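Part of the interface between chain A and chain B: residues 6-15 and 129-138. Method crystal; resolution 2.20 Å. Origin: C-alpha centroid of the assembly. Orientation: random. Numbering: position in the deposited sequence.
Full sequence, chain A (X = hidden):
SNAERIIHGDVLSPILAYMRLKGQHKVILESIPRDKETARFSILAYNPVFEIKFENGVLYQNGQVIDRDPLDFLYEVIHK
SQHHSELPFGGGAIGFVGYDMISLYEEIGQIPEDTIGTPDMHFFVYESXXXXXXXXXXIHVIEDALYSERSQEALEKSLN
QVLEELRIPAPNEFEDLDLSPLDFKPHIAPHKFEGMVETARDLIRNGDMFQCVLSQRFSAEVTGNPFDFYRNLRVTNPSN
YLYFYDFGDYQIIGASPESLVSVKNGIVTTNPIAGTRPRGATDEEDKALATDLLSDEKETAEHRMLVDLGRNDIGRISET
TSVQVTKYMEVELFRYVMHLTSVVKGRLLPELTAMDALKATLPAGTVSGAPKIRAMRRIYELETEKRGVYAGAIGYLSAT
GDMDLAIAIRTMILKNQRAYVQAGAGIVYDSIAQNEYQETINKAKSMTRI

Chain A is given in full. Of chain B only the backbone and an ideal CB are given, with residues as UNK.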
ATOM      1  N   ILE A   6       9.078 -18.937  -0.679  1.00 26.59           N
ATOM      2  CA  ILE A   6       8.814 -17.514  -0.844  1.00 29.05           C
ATOM      3  C   ILE A   6       8.118 -17.331  -2.179  1.00 26.09           C
ATOM      4  O   ILE A   6       8.614 -17.799  -3.209  1.00 28.27           O
ATOM      5  CB  ILE A   6      10.106 -16.679  -0.789  1.00 36.90           C
ATOM      6  CG1 ILE A   6      10.926 -17.023   0.446  1.00 39.49           C
ATOM      7  CG2 ILE A   6       9.775 -15.192  -0.802  1.00 37.95           C
ATOM      8  CD1 ILE A   6      10.227 -16.707   1.712  1.00 41.72           C
ATOM      9  N   ILE A   7       6.967 -16.670  -2.162  1.00 26.60           N
ATOM     10  CA  ILE A   7       6.238 -16.310  -3.372  1.00 26.59           C
ATOM     11  C   ILE A   7       6.307 -14.800  -3.541  1.00 24.25           C
ATOM     12  O   ILE A   7       6.121 -14.050  -2.576  1.00 27.36           O
ATOM     13  CB  ILE A   7       4.775 -16.783  -3.313  1.00 28.87           C
ATOM     14  CG1 ILE A   7       4.710 -18.307  -3.195  1.00 30.19           C
ATOM     15  CG2 ILE A   7       3.998 -16.271  -4.532  1.00 22.59           C
ATOM     16  CD1 ILE A   7       3.289 -18.846  -3.249  1.00 32.24           C
ATOM     17  N   HIS A   8       6.573 -14.352  -4.765  1.00 25.29           N
ATOM     18  CA  HIS A   8       6.583 -12.919  -5.023  1.00 33.10           C
ATOM     19  C   HIS A   8       5.182 -12.348  -4.816  1.00 32.22           C
ATOM     20  O   HIS A   8       4.176 -12.971  -5.173  1.00 25.73           O
ATOM     21  CB  HIS A   8       7.094 -12.636  -6.435  1.00 36.93           C
ATOM     22  CG  HIS A   8       7.897 -11.377  -6.539  1.00 57.16           C
ATOM     23  ND1 HIS A   8       7.507 -10.306  -7.316  1.00 61.90           N
ATOM     24  CD2 HIS A   8       9.061 -11.013  -5.952  1.00 61.35           C
ATOM     25  CE1 HIS A   8       8.400  -9.338  -7.208  1.00 61.00           C
ATOM     26  NE2 HIS A   8       9.352  -9.739  -6.384  1.00 64.13           N
ATOM     27  N   GLY A   9       5.119 -11.168  -4.201  1.00 31.88           N
ATOM     28  CA  GLY A   9       3.854 -10.617  -3.735  1.00 28.71           C
ATOM     29  C   GLY A   9       2.891 -10.176  -4.828  1.00 33.65           C
ATOM     30  O   GLY A   9       1.734  -9.870  -4.516  1.00 29.93           O
ATOM     31  N   ASP A  10       3.325 -10.148  -6.085  1.00 29.27           N
ATOM     32  CA  ASP A  10       2.525  -9.562  -7.151  1.00 24.39           C
ATOM     33  C   ASP A  10       1.652 -10.574  -7.881  1.00 29.64           C
ATOM     34  O   ASP A  10       1.001 -10.201  -8.863  1.00 29.69           O
ATOM     35  CB  ASP A  10       3.429  -8.839  -8.160  1.00 26.20           C
ATOM     36  CG  ASP A  10       4.517  -9.746  -8.753  1.00 34.37           C
ATOM     37  OD1 ASP A  10       4.526 -10.960  -8.460  1.00 28.47           O
ATOM     38  OD2 ASP A  10       5.360  -9.241  -9.537  1.00 35.33           O
ATOM     39  N   VAL A  11       1.634 -11.837  -7.455  1.00 22.73           N
ATOM     40  CA  VAL A  11       0.840 -12.865  -8.121  1.00 26.60           C
ATOM     41  C   VAL A  11      -0.136 -13.546  -7.178  1.00 29.94           C
ATOM     42  O   VAL A  11      -0.821 -14.490  -7.587  1.00 33.55           O
ATOM     43  CB  VAL A  11       1.726 -13.924  -8.813  1.00 23.03           C
ATOM     44  CG1 VAL A  11       2.595 -13.292  -9.862  1.00 25.96           C
ATOM     45  CG2 VAL A  11       2.556 -14.705  -7.784  1.00 22.27           C
ATOM     46  N   LEU A  12      -0.222 -13.095  -5.935  1.00 29.83           N
ATOM     47  CA  LEU A  12      -1.098 -13.703  -4.951  1.00 24.11           C
ATOM     48  C   LEU A  12      -1.423 -12.643  -3.911  1.00 24.10           C
ATOM     49  O   LEU A  12      -0.540 -11.906  -3.479  1.00 28.59           O
ATOM     50  CB  LEU A  12      -0.434 -14.923  -4.291  1.00 18.58           C
ATOM     51  CG  LEU A  12      -1.319 -15.835  -3.439  1.00 23.26           C
ATOM     52  CD1 LEU A  12      -2.467 -16.384  -4.279  1.00 22.74           C
ATOM     53  CD2 LEU A  12      -0.488 -16.967  -2.846  1.00 23.27           C
ATOM     54  N   SER A  13      -2.691 -12.560  -3.541  1.00 31.13           N
ATOM     55  CA  SER A  13      -3.169 -11.753  -2.438  1.00 26.21           C
ATOM     56  C   SER A  13      -3.689 -12.668  -1.331  1.00 24.58           C
ATOM     57  O   SER A  13      -3.901 -13.865  -1.557  1.00 25.44           O
ATOM     58  CB  SER A  13      -4.286 -10.813  -2.913  1.00 19.84           C
ATOM     59  OG  SER A  13      -5.476 -11.557  -3.092  1.00 26.31           O
ATOM     60  N   PRO A  14      -3.883 -12.155  -0.110  1.00 25.46           N
ATOM     61  CA  PRO A  14      -4.424 -13.029   0.945  1.00 26.89           C
ATOM     62  C   PRO A  14      -5.852 -13.465   0.668  1.00 24.08           C
ATOM     63  O   PRO A  14      -6.258 -14.551   1.103  1.00 23.56           O
ATOM     64  CB  PRO A  14      -4.312 -12.180   2.224  1.00 26.31           C
ATOM     65  CG  PRO A  14      -4.125 -10.801   1.781  1.00 23.94           C
ATOM     66  CD  PRO A  14      -3.508 -10.827   0.404  1.00 21.71           C
ATOM     67  N   ILE A  15      -6.620 -12.668  -0.071  1.00 21.98           N
ATOM     68  CA  ILE A  15      -7.950 -13.104  -0.476  1.00 21.56           C
ATOM     69  C   ILE A  15      -7.858 -14.266  -1.458  1.00 29.43           C
ATOM     70  O   ILE A  15      -8.527 -15.294  -1.291  1.00 25.73           O
ATOM     71  CB  ILE A  15      -8.743 -11.925  -1.061  1.00 25.86           C
ATOM     72  CG1 ILE A  15      -8.923 -10.846   0.015  1.00 29.51           C
ATOM     73  CG2 ILE A  15     -10.078 -12.411  -1.626  1.00 24.53           C
ATOM     74  CD1 ILE A  15      -9.538 -11.354   1.310  1.00 19.93           C
TER
ATOM     75  N   UNK B 129       0.983 -22.273   7.761  1.00 18.54           N
ATOM     76  CA  UNK B 129       0.460 -20.922   7.631  1.00 21.54           C
ATOM     77  C   UNK B 129       1.280 -20.164   6.590  1.00 18.54           C
ATOM     78  O   UNK B 129       2.359 -20.599   6.173  1.00 23.67           O
ATOM     79  CB  UNK B 129       0.481 -20.195   8.977  1.00 21.54           C
ATOM     80  N   UNK B 130       0.742 -19.028   6.168  1.00 20.80           N
ATOM     81  CA  UNK B 130       1.426 -18.099   5.274  1.00 18.91           C
ATOM     82  C   UNK B 130       1.486 -16.741   5.937  1.00 21.25           C
ATOM     83  O   UNK B 130       0.552 -16.358   6.638  1.00 24.93           O
ATOM     84  CB  UNK B 130       0.725 -18.011   3.917  1.00 18.91           C
ATOM     85  N   UNK B 131       2.557 -15.995   5.697  1.00 19.29           N
ATOM     86  CA  UNK B 131       2.666 -14.619   6.158  1.00 23.89           C
ATOM     87  C   UNK B 131       2.925 -13.744   4.939  1.00 25.55           C
ATOM     88  O   UNK B 131       3.909 -13.950   4.216  1.00 26.13           O
ATOM     89  CB  UNK B 131       3.772 -14.462   7.204  1.00 23.89           C
ATOM     90  N   UNK B 132       2.028 -12.798   4.692  1.00 25.44           N
ATOM     91  CA  UNK B 132       2.215 -11.797   3.648  1.00 20.90           C
ATOM     92  C   UNK B 132       2.991 -10.633   4.253  1.00 25.30           C
ATOM     93  O   UNK B 132       2.467  -9.905   5.099  1.00 32.39           O
ATOM     94  CB  UNK B 132       0.877 -11.332   3.069  1.00 20.90           C
ATOM     95  N   UNK B 133       4.242 -10.462   3.834  1.00 28.06           N
ATOM     96  CA  UNK B 133       5.037  -9.303   4.243  1.00 25.68           C
ATOM     97  C   UNK B 133       4.822  -8.243   3.172  1.00 26.52           C
ATOM     98  O   UNK B 133       5.561  -8.160   2.187  1.00 30.15           O
ATOM     99  CB  UNK B 133       6.518  -9.648   4.411  1.00 25.68           C
ATOM    100  N   UNK B 134       3.781  -7.427   3.367  1.00 23.81           N
ATOM    101  CA  UNK B 134       3.375  -6.482   2.332  1.00 27.91           C
ATOM    102  C   UNK B 134       4.436  -5.429   2.067  1.00 31.96           C
ATOM    103  O   UNK B 134       4.590  -4.989   0.922  1.00 34.98           O
ATOM    104  CB  UNK B 134       2.062  -5.802   2.727  1.00 27.91           C
ATOM    105  N   UNK B 135       5.182  -5.013   3.093  1.00 33.23           N
ATOM    106  CA  UNK B 135       6.202  -3.993   2.869  1.00 37.41           C
ATOM    107  C   UNK B 135       7.272  -4.492   1.907  1.00 38.89           C
ATOM    108  O   UNK B 135       7.688  -3.762   1.000  1.00 31.99           O
ATOM    109  CB  UNK B 135       6.840  -3.576   4.195  1.00 37.41           C
ATOM    110  N   UNK B 136       7.715  -5.738   2.075  1.00 42.08           N
ATOM    111  CA  UNK B 136       8.696  -6.349   1.190  1.00 39.43           C
ATOM    112  C   UNK B 136       8.067  -7.022  -0.026  1.00 39.01           C
ATOM    113  O   UNK B 136       8.804  -7.468  -0.913  1.00 33.89           O
ATOM    114  CB  UNK B 136       9.524  -7.373   1.969  1.00 39.43           C
ATOM    115  N   UNK B 137       6.736  -7.118  -0.082  1.00 41.71           N
ATOM    116  CA  UNK B 137       6.036  -7.793  -1.181  1.00 37.73           C
ATOM    117  C   UNK B 137       6.528  -9.226  -1.340  1.00 37.48           C
ATOM    118  O   UNK B 137       6.763  -9.705  -2.450  1.00 36.70           O
ATOM    119  CB  UNK B 137       6.227  -7.026  -2.491  1.00 37.73           C
ATOM    120  N   UNK B 138       6.716  -9.903  -0.213  1.00 26.22           N
ATOM    121  CA  UNK B 138       7.139 -11.293  -0.189  1.00 25.84           C
ATOM    122  C   UNK B 138       6.123 -12.097   0.605  1.00 30.06           C
ATOM    123  O   UNK B 138       5.575 -11.620   1.606  1.00 26.80           O
ATOM    124  CB  UNK B 138       8.540 -11.436   0.408  1.00 25.84           C
TER

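Position 129 of chain B lies in a strand that begins earlier in the chain, with nothing of this part of chain A near its CB. Chain A sets no demand here. The residue is Tyr129(B).

At position 130 CA-to-CB points toward chain A, but the CB itself touches nothing. Leu12(A) lies beyond it. A long apolar side chain would span the gap; a short one would leave it open. The residue is Met130(B), as selenomethionine. Its CE reaches to 3.8 Å from CD2 of Leu12(A).

Position 131 is out of reach of chain A, as the strand alternation predicts. It is Val131(B).

At position 132 the CB again points toward chain A and lies 5.2 Å from CD of Pro14(A). Leu12(A) and Pro14(A) offer an apolar surface with room before it. A large apolar or aromatic side chain would suit. The residue is Phe132(B), chi1 m. CD of Pro14(A) sits over one face of the ring, 4.0 Å from its centroid, a CH-pi contact. The O of Leu12(A) lies at the ring edge, 3.7 Å from CE2 of Phe132(B). CG of Leu12(A) is 4.4 Å from CZ of Phe132(B).

Position 133 is out of reach and could take many residues. Its backbone N and O pair with O and N of position 138, closing a hairpin-like loop. The residue is Asp133(B); its OD1 takes a weak hydrogen bond from the backbone N of position 136, 3.5 Å away.

At position 134 the CB points sideways, and only a longer side chain could approach Pro14(A). His134(B) does so: CE1 comes to 4.3 Å from CD of Pro14(A), which lies at the ring edge.

Positions 135 and 136 have helical backbone angles and meet open space as far as chain A is concerned. Polar residues would be at ease. They are Lys135(B) and Lys136(B).

Position 137 has positive phi, 56°, which glycine, asparagine or aspartate adopt most readily. Its O accepts a hydrogen bond from N of Gly9(A) at 2.8 Å, whatever the side chain. The CB is 4.5 Å from CA of Gly9(A). The residue is Glu137(B). Its OE1 lies where a CB on Gly9(A) would clash.

Position 138 forms a non-hydrogen-bonded antiparallel pair with His8(A). Its CB shares the sheet face of His8(A) and lies 4.1 Å from CG2 of Ile6(A). A long side chain with an apolar stem would suit. Lys138(B) lays CD 3.7 Å from CG2 of Ile6(A) and brings NZ to 3.5 Å from CD2 of His8(A).

Chain B, residues 129-138: YMVFDHKKEK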
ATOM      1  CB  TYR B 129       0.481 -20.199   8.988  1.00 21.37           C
ATOM      2  CG  TYR B 129       1.879 -20.074   9.548  1.00 22.50           C
ATOM      3  CD1 TYR B 129       2.463 -21.129  10.246  1.00 27.04           C
ATOM      4  CD2 TYR B 129       2.624 -18.921   9.351  1.00 20.71           C
ATOM      5  CE1 TYR B 129       3.744 -21.033  10.756  1.00 22.68           C
ATOM      6  CE2 TYR B 129       3.911 -18.809   9.857  1.00 21.64           C
ATOM      7  CZ  TYR B 129       4.464 -19.876  10.554  1.00 27.45           C
ATOM      8  OH  TYR B 129       5.736 -19.789  11.053  1.00 29.57           O
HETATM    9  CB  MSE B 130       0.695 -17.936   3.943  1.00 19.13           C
HETATM   10  CG  MSE B 130       0.420 -19.181   3.166  1.00 55.14           C
HETATM   11 SE   MSE B 130      -0.787 -18.692   1.716  0.82 43.74          SE
HETATM   12  CE  MSE B 130       0.206 -17.374   0.876  1.00 23.76           C
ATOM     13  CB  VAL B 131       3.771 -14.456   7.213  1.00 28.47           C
ATOM     14  CG1 VAL B 131       3.774 -13.035   7.776  1.00 27.81           C
ATOM     15  CG2 VAL B 131       3.574 -15.469   8.334  1.00 23.80           C
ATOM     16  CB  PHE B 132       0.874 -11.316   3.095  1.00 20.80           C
ATOM     17  CG  PHE B 132       0.157 -12.327   2.237  1.00 23.43           C
ATOM     18  CD1 PHE B 132      -0.435 -13.442   2.805  1.00 19.87           C
ATOM     19  CD2 PHE B 132       0.046 -12.139   0.861  1.00 21.43           C
ATOM     20  CE1 PHE B 132      -1.107 -14.373   2.014  1.00 25.26           C
ATOM     21  CE2 PHE B 132      -0.623 -13.061   0.068  1.00 24.26           C
ATOM     22  CZ  PHE B 132      -1.197 -14.181   0.646  1.00 25.99           C
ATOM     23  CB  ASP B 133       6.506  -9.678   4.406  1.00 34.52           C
ATOM     24  CG  ASP B 133       7.351  -8.541   4.983  1.00 45.68           C
ATOM     25  OD1 ASP B 133       6.885  -7.382   5.025  1.00 47.03           O
ATOM     26  OD2 ASP B 133       8.499  -8.813   5.385  1.00 47.06           O
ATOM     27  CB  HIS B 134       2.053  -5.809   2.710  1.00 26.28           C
ATOM     28  CG  HIS B 134       0.896  -6.755   2.770  1.00 25.49           C
ATOM     29  ND1 HIS B 134       0.484  -7.493   1.682  1.00 32.39           N
ATOM     30  CD2 HIS B 134       0.077  -7.102   3.792  1.00 32.45           C
ATOM     31  CE1 HIS B 134      -0.545  -8.248   2.027  1.00 28.54           C
ATOM     32  NE2 HIS B 134      -0.811  -8.030   3.303  1.00 31.15           N
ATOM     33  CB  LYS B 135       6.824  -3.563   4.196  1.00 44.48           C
ATOM     34  CG  LYS B 135       7.573  -2.248   4.124  1.00 58.38           C
ATOM     35  CD  LYS B 135       7.838  -1.691   5.513  1.00 67.02           C
ATOM     36  CE  LYS B 135       8.509  -0.328   5.444  1.00 68.49           C
ATOM     37  NZ  LYS B 135       9.809  -0.399   4.730  1.00 71.91           N
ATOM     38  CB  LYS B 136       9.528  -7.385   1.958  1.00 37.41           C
ATOM     39  CG  LYS B 136      10.282  -6.843   3.162  1.00 38.65           C
ATOM     40  CD  LYS B 136      11.524  -6.079   2.743  1.00 54.44           C
ATOM     41  CE  LYS B 136      12.424  -5.804   3.940  1.00 65.95           C
ATOM     42  NZ  LYS B 136      12.697  -7.056   4.707  1.00 70.37           N
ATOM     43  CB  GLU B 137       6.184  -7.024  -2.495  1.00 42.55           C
ATOM     44  CG  GLU B 137       5.334  -5.766  -2.583  1.00 61.47           C
ATOM     45  CD  GLU B 137       3.844  -6.068  -2.489  1.00 73.52           C
ATOM     46  OE1 GLU B 137       3.400  -7.074  -3.088  1.00 75.61           O
ATOM     47  OE2 GLU B 137       3.120  -5.310  -1.806  1.00 75.71           O
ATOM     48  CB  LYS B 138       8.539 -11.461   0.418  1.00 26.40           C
ATOM     49  CG  LYS B 138       9.687 -10.952  -0.466  1.00 29.60           C
ATOM     50  CD  LYS B 138       9.735 -11.679  -1.808  1.00 43.51           C
ATOM     51  CE  LYS B 138      10.945 -11.267  -2.650  1.00 50.79           C
ATOM     52  NZ  LYS B 138      10.813  -9.888  -3.187  1.00 52.78           N
TER
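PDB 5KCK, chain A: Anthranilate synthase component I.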